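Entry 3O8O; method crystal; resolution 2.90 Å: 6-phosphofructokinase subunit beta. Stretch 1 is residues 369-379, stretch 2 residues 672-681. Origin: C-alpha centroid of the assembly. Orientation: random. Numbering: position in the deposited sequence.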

ATOM      1  N   ILE B 369     -28.279  16.408 -41.214  1.00 81.25           N
ATOM      2  CA  ILE B 369     -29.684  16.062 -41.348  1.00 81.28           C
ATOM      3  C   ILE B 369     -30.173  15.127 -40.252  1.00 80.70           C
ATOM      4  O   ILE B 369     -31.257  15.327 -39.688  1.00 80.03           O
ATOM      5  CB  ILE B 369     -29.953  15.442 -42.733  1.00 81.17           C
ATOM      6  CD1 ILE B 369     -29.413  15.869 -45.206  1.00 58.42           C
ATOM      7  N   GLU B 370     -29.370  14.118 -39.934  1.00 66.30           N
ATOM      8  CA  GLU B 370     -29.749  13.159 -38.901  1.00 67.19           C
ATOM      9  C   GLU B 370     -30.090  13.877 -37.604  1.00 67.92           C
ATOM     10  O   GLU B 370     -31.090  13.567 -36.961  1.00 67.95           O
ATOM     11  CB  GLU B 370     -28.614  12.176 -38.675  1.00 81.19           C
ATOM     12  CG  GLU B 370     -28.995  10.950 -37.883  1.00 81.19           C
ATOM     13  CD  GLU B 370     -27.914   9.868 -37.971  1.00 81.19           C
ATOM     14  OE1 GLU B 370     -27.730   9.286 -39.069  1.00 81.19           O
ATOM     15  OE2 GLU B 370     -27.235   9.605 -36.949  1.00 81.19           O
ATOM     16  N   HIS B 371     -29.258  14.852 -37.233  1.00 71.34           N
ATOM     17  CA  HIS B 371     -29.474  15.641 -36.021  1.00 71.34           C
ATOM     18  C   HIS B 371     -30.805  16.359 -36.100  1.00 70.90           C
ATOM     19  O   HIS B 371     -31.602  16.320 -35.163  1.00 70.03           O
ATOM     20  CB  HIS B 371     -28.358  16.677 -35.827  1.00 76.78           C
ATOM     21  CG  HIS B 371     -27.085  16.105 -35.277  1.00 76.34           C
ATOM     22  ND1 HIS B 371     -27.062  15.210 -34.227  1.00 75.89           N
ATOM     23  CD2 HIS B 371     -25.793  16.315 -35.617  1.00 76.25           C
ATOM     24  CE1 HIS B 371     -25.813  14.894 -33.944  1.00 75.73           C
ATOM     25  NE2 HIS B 371     -25.022  15.549 -34.774  1.00 75.92           N
ATOM     26  N   LEU B 372     -31.043  17.011 -37.233  1.00 81.28           N
ATOM     27  CA  LEU B 372     -32.284  17.743 -37.412  1.00 81.28           C
ATOM     28  C   LEU B 372     -33.484  16.832 -37.143  1.00 81.28           C
ATOM     29  O   LEU B 372     -34.379  17.174 -36.355  1.00 81.28           O
ATOM     30  CB  LEU B 372     -32.380  18.329 -38.832  1.00 21.77           C
ATOM     31  N   ASN B 373     -33.494  15.671 -37.791  1.00 80.89           N
ATOM     32  CA  ASN B 373     -34.604  14.754 -37.615  1.00 80.89           C
ATOM     33  C   ASN B 373     -34.721  14.355 -36.163  1.00 80.89           C
ATOM     34  O   ASN B 373     -35.813  14.411 -35.582  1.00 80.89           O
ATOM     35  CB  ASN B 373     -34.445  13.515 -38.501  1.00 81.28           C
ATOM     36  CG  ASN B 373     -34.566  13.843 -39.985  1.00 81.28           C
ATOM     37  OD1 ASN B 373     -35.363  14.704 -40.383  1.00 81.28           O
ATOM     38  ND2 ASN B 373     -33.789  13.148 -40.813  1.00 81.28           N
ATOM     39  N   ASN B 374     -33.594  13.972 -35.566  1.00 60.65           N
ATOM     40  CA  ASN B 374     -33.587  13.579 -34.159  1.00 59.94           C
ATOM     41  C   ASN B 374     -34.140  14.678 -33.252  1.00 58.97           C
ATOM     42  O   ASN B 374     -34.929  14.390 -32.339  1.00 57.47           O
ATOM     43  CB  ASN B 374     -32.174  13.208 -33.731  1.00 81.28           C
ATOM     44  CG  ASN B 374     -31.683  11.957 -34.419  1.00 81.28           C
ATOM     45  OD1 ASN B 374     -32.379  10.947 -34.430  1.00 81.28           O
ATOM     46  ND2 ASN B 374     -30.484  12.012 -34.995  1.00 81.28           N
ATOM     47  N   PHE B 375     -33.738  15.931 -33.500  1.00 54.85           N
ATOM     48  CA  PHE B 375     -34.222  17.028 -32.676  1.00 55.28           C
ATOM     49  C   PHE B 375     -35.720  17.030 -32.766  1.00 56.28           C
ATOM     50  O   PHE B 375     -36.410  16.976 -31.743  1.00 56.40           O
ATOM     51  CB  PHE B 375     -33.715  18.385 -33.143  1.00 80.60           C
ATOM     52  CG  PHE B 375     -34.293  19.530 -32.358  1.00 81.22           C
ATOM     53  CD1 PHE B 375     -34.107  19.607 -30.983  1.00 81.22           C
ATOM     54  CD2 PHE B 375     -35.047  20.512 -32.976  1.00 81.20           C
ATOM     55  CE1 PHE B 375     -34.669  20.652 -30.230  1.00 81.12           C
ATOM     56  CE2 PHE B 375     -35.610  21.560 -32.229  1.00 81.22           C
ATOM     57  CZ  PHE B 375     -35.418  21.627 -30.855  1.00 81.08           C
ATOM     58  N   MET B 376     -36.214  17.079 -34.006  1.00 79.58           N
ATOM     59  CA  MET B 376     -37.645  17.105 -34.289  1.00 78.62           C
ATOM     60  C   MET B 376     -38.402  16.082 -33.451  1.00 77.54           C
ATOM     61  O   MET B 376     -39.350  16.415 -32.730  1.00 76.53           O
ATOM     62  N   ALA B 377     -37.966  14.837 -33.538  1.00 64.20           N
ATOM     63  CA  ALA B 377     -38.623  13.767 -32.815  1.00 65.22           C
ATOM     64  C   ALA B 377     -38.707  14.027 -31.325  1.00 66.01           C
ATOM     65  O   ALA B 377     -39.806  14.176 -30.774  1.00 66.40           O
ATOM     66  CB  ALA B 377     -37.913  12.466 -33.067  1.00 62.39           C
ATOM     67  N   ILE B 378     -37.546  14.085 -30.677  1.00 81.28           N
ATOM     68  CA  ILE B 378     -37.481  14.300 -29.240  1.00 81.28           C
ATOM     69  C   ILE B 378     -38.136  15.599 -28.777  1.00 81.28           C
ATOM     70  O   ILE B 378     -38.588  15.709 -27.629  1.00 81.28           O
ATOM     71  CB  ILE B 378     -36.034  14.270 -28.764  1.00 77.44           C
ATOM     72  CG1 ILE B 378     -35.246  15.400 -29.409  1.00 77.44           C
ATOM     73  CG2 ILE B 378     -35.416  12.943 -29.130  1.00 77.44           C
ATOM     74  CD1 ILE B 378     -33.847  15.521 -28.885  1.00 65.34           C
ATOM     75  N   ASN B 379     -38.189  16.589 -29.661  1.00 81.28           N
ATOM     76  CA  ASN B 379     -38.808  17.847 -29.289  1.00 81.28           C
ATOM     77  C   ASN B 379     -40.306  17.654 -29.256  1.00 81.28           C
ATOM     78  O   ASN B 379     -40.985  18.158 -28.357  1.00 81.28           O
ATOM     79  CB  ASN B 379     -38.485  18.954 -30.284  1.00 71.65           C
ATOM     80  CG  ASN B 379     -39.071  20.305 -29.859  1.00 71.65           C
ATOM     81  OD1 ASN B 379     -39.135  21.243 -30.654  1.00 71.65           O
ATOM     82  ND2 ASN B 379     -39.486  20.407 -28.599  1.00 70.58           N
TER
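Stretch 2 (672-681) RTRATRMAIK

No hydrogen bond joins these two helices among the atoms modelled, although the residues that meet are largely polar: a glutamate, a histidine and an asparagine on one side, two threonines and an arginine on the other. What the coordinates offer instead is van der Waals contact, in which oxygen and nitrogen atoms mostly meet carbon, with a single pair of aliphatic residues at one end.

Stretch 2 is helical from R672 to K681, and the helix extends beyond both limits, as does that of stretch 1. Its turns are held by the usual i to i+4 backbone bonds, such as R677 N to T673 O at 3.1 Å and A679 N to A675 O at 2.8 Å. It crosses stretch 1 nearly at a right angle, 79° between the N-to-C directions, and the axes come no closer than 10.3 Å. A crossing this steep lets the helices share a patch rather than a long seam, and the surface buried, both sides summed, is a modest 357 Å². The backbones are nearest at N374 and R677, whose CA atoms are 7.1 Å apart.

The contacting residues of stretch 2, T673, T676, R677 and I680, follow the three-and-four spacing by which a helix returns to the same face. Stretch 1 answers with E370, H371, N374 and I378, spaced by the same rule. N374 is the hub: its CA-to-CB bond points toward stretch 2, its CB lies 4.4 Å from T676 OG1, and its ND2 is 4.5 Å from R677 CG.

Around this centre the partners spread out. H371 starts sideways, but its ring reaches closer, bringing CE1 to 4.3 Å from T673 CB in an oblique approach. E370, extended through chi1 and chi2 (both t), places OE2 3.1 Å from R677 CG. The arginine is not modelled beyond CG, so this closeness cannot be read as a salt bridge. At the apolar end, I378 and I680 both point their CA-to-CB bonds toward the opposing helix, and I378 CG2 meets I680 CD1 at 4.1 Å, a normal van der Waals separation.

M678 and R674 direct their CA-to-CB bonds away from stretch 1, and F375 does the same from the other helix. The pattern is economical: at this steep crossing, four residues of each stretch make all the contacts within 4.5 Å, and polar residues line the contact with no hydrogen bond across it among the atoms modelled; what the missing end of R677 does is not known.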

ATOM      1  N   ARG B 672     -23.588  14.859 -25.188  1.00 60.76           N
ATOM      2  CA  ARG B 672     -25.042  14.982 -25.170  1.00 62.22           C
ATOM      3  C   ARG B 672     -25.644  14.648 -26.529  1.00 64.09           C
ATOM      4  O   ARG B 672     -26.370  13.655 -26.670  1.00 64.99           O
ATOM      5  CB  ARG B 672     -25.466  16.384 -24.731  1.00 60.62           C
ATOM      6  CG  ARG B 672     -25.915  16.410 -23.278  1.00 60.33           C
ATOM      7  CD  ARG B 672     -26.186  17.806 -22.775  1.00 59.58           C
ATOM      8  NE  ARG B 672     -24.963  18.583 -22.689  1.00 58.97           N
ATOM      9  CZ  ARG B 672     -24.908  19.894 -22.461  1.00 59.11           C
ATOM     10  NH1 ARG B 672     -25.999  20.630 -22.294  1.00 58.70           N
ATOM     11  NH2 ARG B 672     -23.739  20.482 -22.389  1.00 59.14           N
ATOM     12  N   THR B 673     -25.329  15.452 -27.539  1.00 56.31           N
ATOM     13  CA  THR B 673     -25.850  15.203 -28.870  1.00 57.46           C
ATOM     14  C   THR B 673     -25.584  13.784 -29.352  1.00 58.40           C
ATOM     15  O   THR B 673     -26.462  13.160 -29.922  1.00 59.46           O
ATOM     16  CB  THR B 673     -25.272  16.189 -29.890  1.00 62.85           C
ATOM     17  OG1 THR B 673     -23.879  15.927 -30.106  1.00 62.71           O
ATOM     18  CG2 THR B 673     -25.457  17.605 -29.385  1.00 63.30           C
ATOM     19  N   ARG B 674     -24.384  13.265 -29.118  1.00 60.97           N
ATOM     20  CA  ARG B 674     -24.054  11.915 -29.563  1.00 62.07           C
ATOM     21  C   ARG B 674     -24.889  10.887 -28.811  1.00 62.03           C
ATOM     22  O   ARG B 674     -25.165   9.794 -29.318  1.00 60.96           O
ATOM     23  CB  ARG B 674     -22.559  11.632 -29.363  1.00 81.28           C
ATOM     24  N   ALA B 675     -25.299  11.234 -27.598  1.00 66.67           N
ATOM     25  CA  ALA B 675     -26.092  10.303 -26.822  1.00 67.58           C
ATOM     26  C   ALA B 675     -27.443  10.165 -27.478  1.00 67.30           C
ATOM     27  O   ALA B 675     -27.887   9.048 -27.748  1.00 67.06           O
ATOM     28  CB  ALA B 675     -26.242  10.786 -25.399  1.00 81.28           C
ATOM     29  N   THR B 676     -28.096  11.289 -27.758  1.00 63.23           N
ATOM     30  CA  THR B 676     -29.408  11.202 -28.395  1.00 62.60           C
ATOM     31  C   THR B 676     -29.313  10.506 -29.772  1.00 62.55           C
ATOM     32  O   THR B 676     -30.260   9.860 -30.213  1.00 62.32           O
ATOM     33  CB  THR B 676     -30.117  12.604 -28.521  1.00 52.51           C
ATOM     34  OG1 THR B 676     -30.143  13.022 -29.882  1.00 53.59           O
ATOM     35  CG2 THR B 676     -29.412  13.638 -27.717  1.00 52.49           C
ATOM     36  N   ARG B 677     -28.165  10.609 -30.435  1.00 52.45           N
ATOM     37  CA  ARG B 677     -28.010   9.959 -31.729  1.00 53.43           C
ATOM     38  C   ARG B 677     -27.959   8.448 -31.509  1.00 54.05           C
ATOM     39  O   ARG B 677     -28.635   7.676 -32.196  1.00 54.79           O
ATOM     40  CB  ARG B 677     -26.727  10.429 -32.433  1.00 66.59           C
ATOM     41  CG  ARG B 677     -26.645  10.020 -33.895  1.00 67.28           C
ATOM     42  N   MET B 678     -27.155   8.020 -30.545  1.00 63.78           N
ATOM     43  CA  MET B 678     -27.052   6.595 -30.261  1.00 63.18           C
ATOM     44  C   MET B 678     -28.370   6.033 -29.762  1.00 62.55           C
ATOM     45  O   MET B 678     -28.729   4.905 -30.084  1.00 61.93           O
ATOM     46  CB  MET B 678     -25.959   6.336 -29.227  1.00 74.32           C
ATOM     47  CG  MET B 678     -24.618   6.776 -29.722  1.00 74.53           C
ATOM     48  SD  MET B 678     -24.351   6.211 -31.415  1.00 74.75           S
ATOM     49  CE  MET B 678     -23.770   4.482 -31.106  1.00 75.89           C
ATOM     50  N   ALA B 679     -29.080   6.832 -28.976  1.00 77.50           N
ATOM     51  CA  ALA B 679     -30.352   6.416 -28.410  1.00 77.50           C
ATOM     52  C   ALA B 679     -31.336   6.065 -29.509  1.00 77.50           C
ATOM     53  O   ALA B 679     -31.876   4.953 -29.575  1.00 77.50           O
ATOM     54  CB  ALA B 679     -30.927   7.534 -27.552  1.00 32.94           C
ATOM     55  N   ILE B 680     -31.569   7.042 -30.370  1.00 75.51           N
ATOM     56  CA  ILE B 680     -32.499   6.871 -31.459  1.00 75.51           C
ATOM     57  C   ILE B 680     -32.128   5.703 -32.369  1.00 75.51           C
ATOM     58  O   ILE B 680     -32.986   4.897 -32.701  1.00 75.51           O
ATOM     59  CB  ILE B 680     -32.652   8.205 -32.230  1.00 57.88           C
ATOM     60  CG1 ILE B 680     -33.462   9.187 -31.361  1.00 57.88           C
ATOM     61  CG2 ILE B 680     -33.331   7.984 -33.554  1.00 57.88           C
ATOM     62  CD1 ILE B 680     -33.579  10.584 -31.909  1.00 54.41           C
ATOM     63  N   LYS B 681     -30.868   5.568 -32.765  1.00 75.93           N
ATOM     64  CA  LYS B 681     -30.530   4.426 -33.610  1.00 77.29           C
ATOM     65  C   LYS B 681     -30.707   3.071 -32.905  1.00 77.70           C
ATOM     66  O   LYS B 681     -30.682   2.022 -33.549  1.00 77.75           O
TER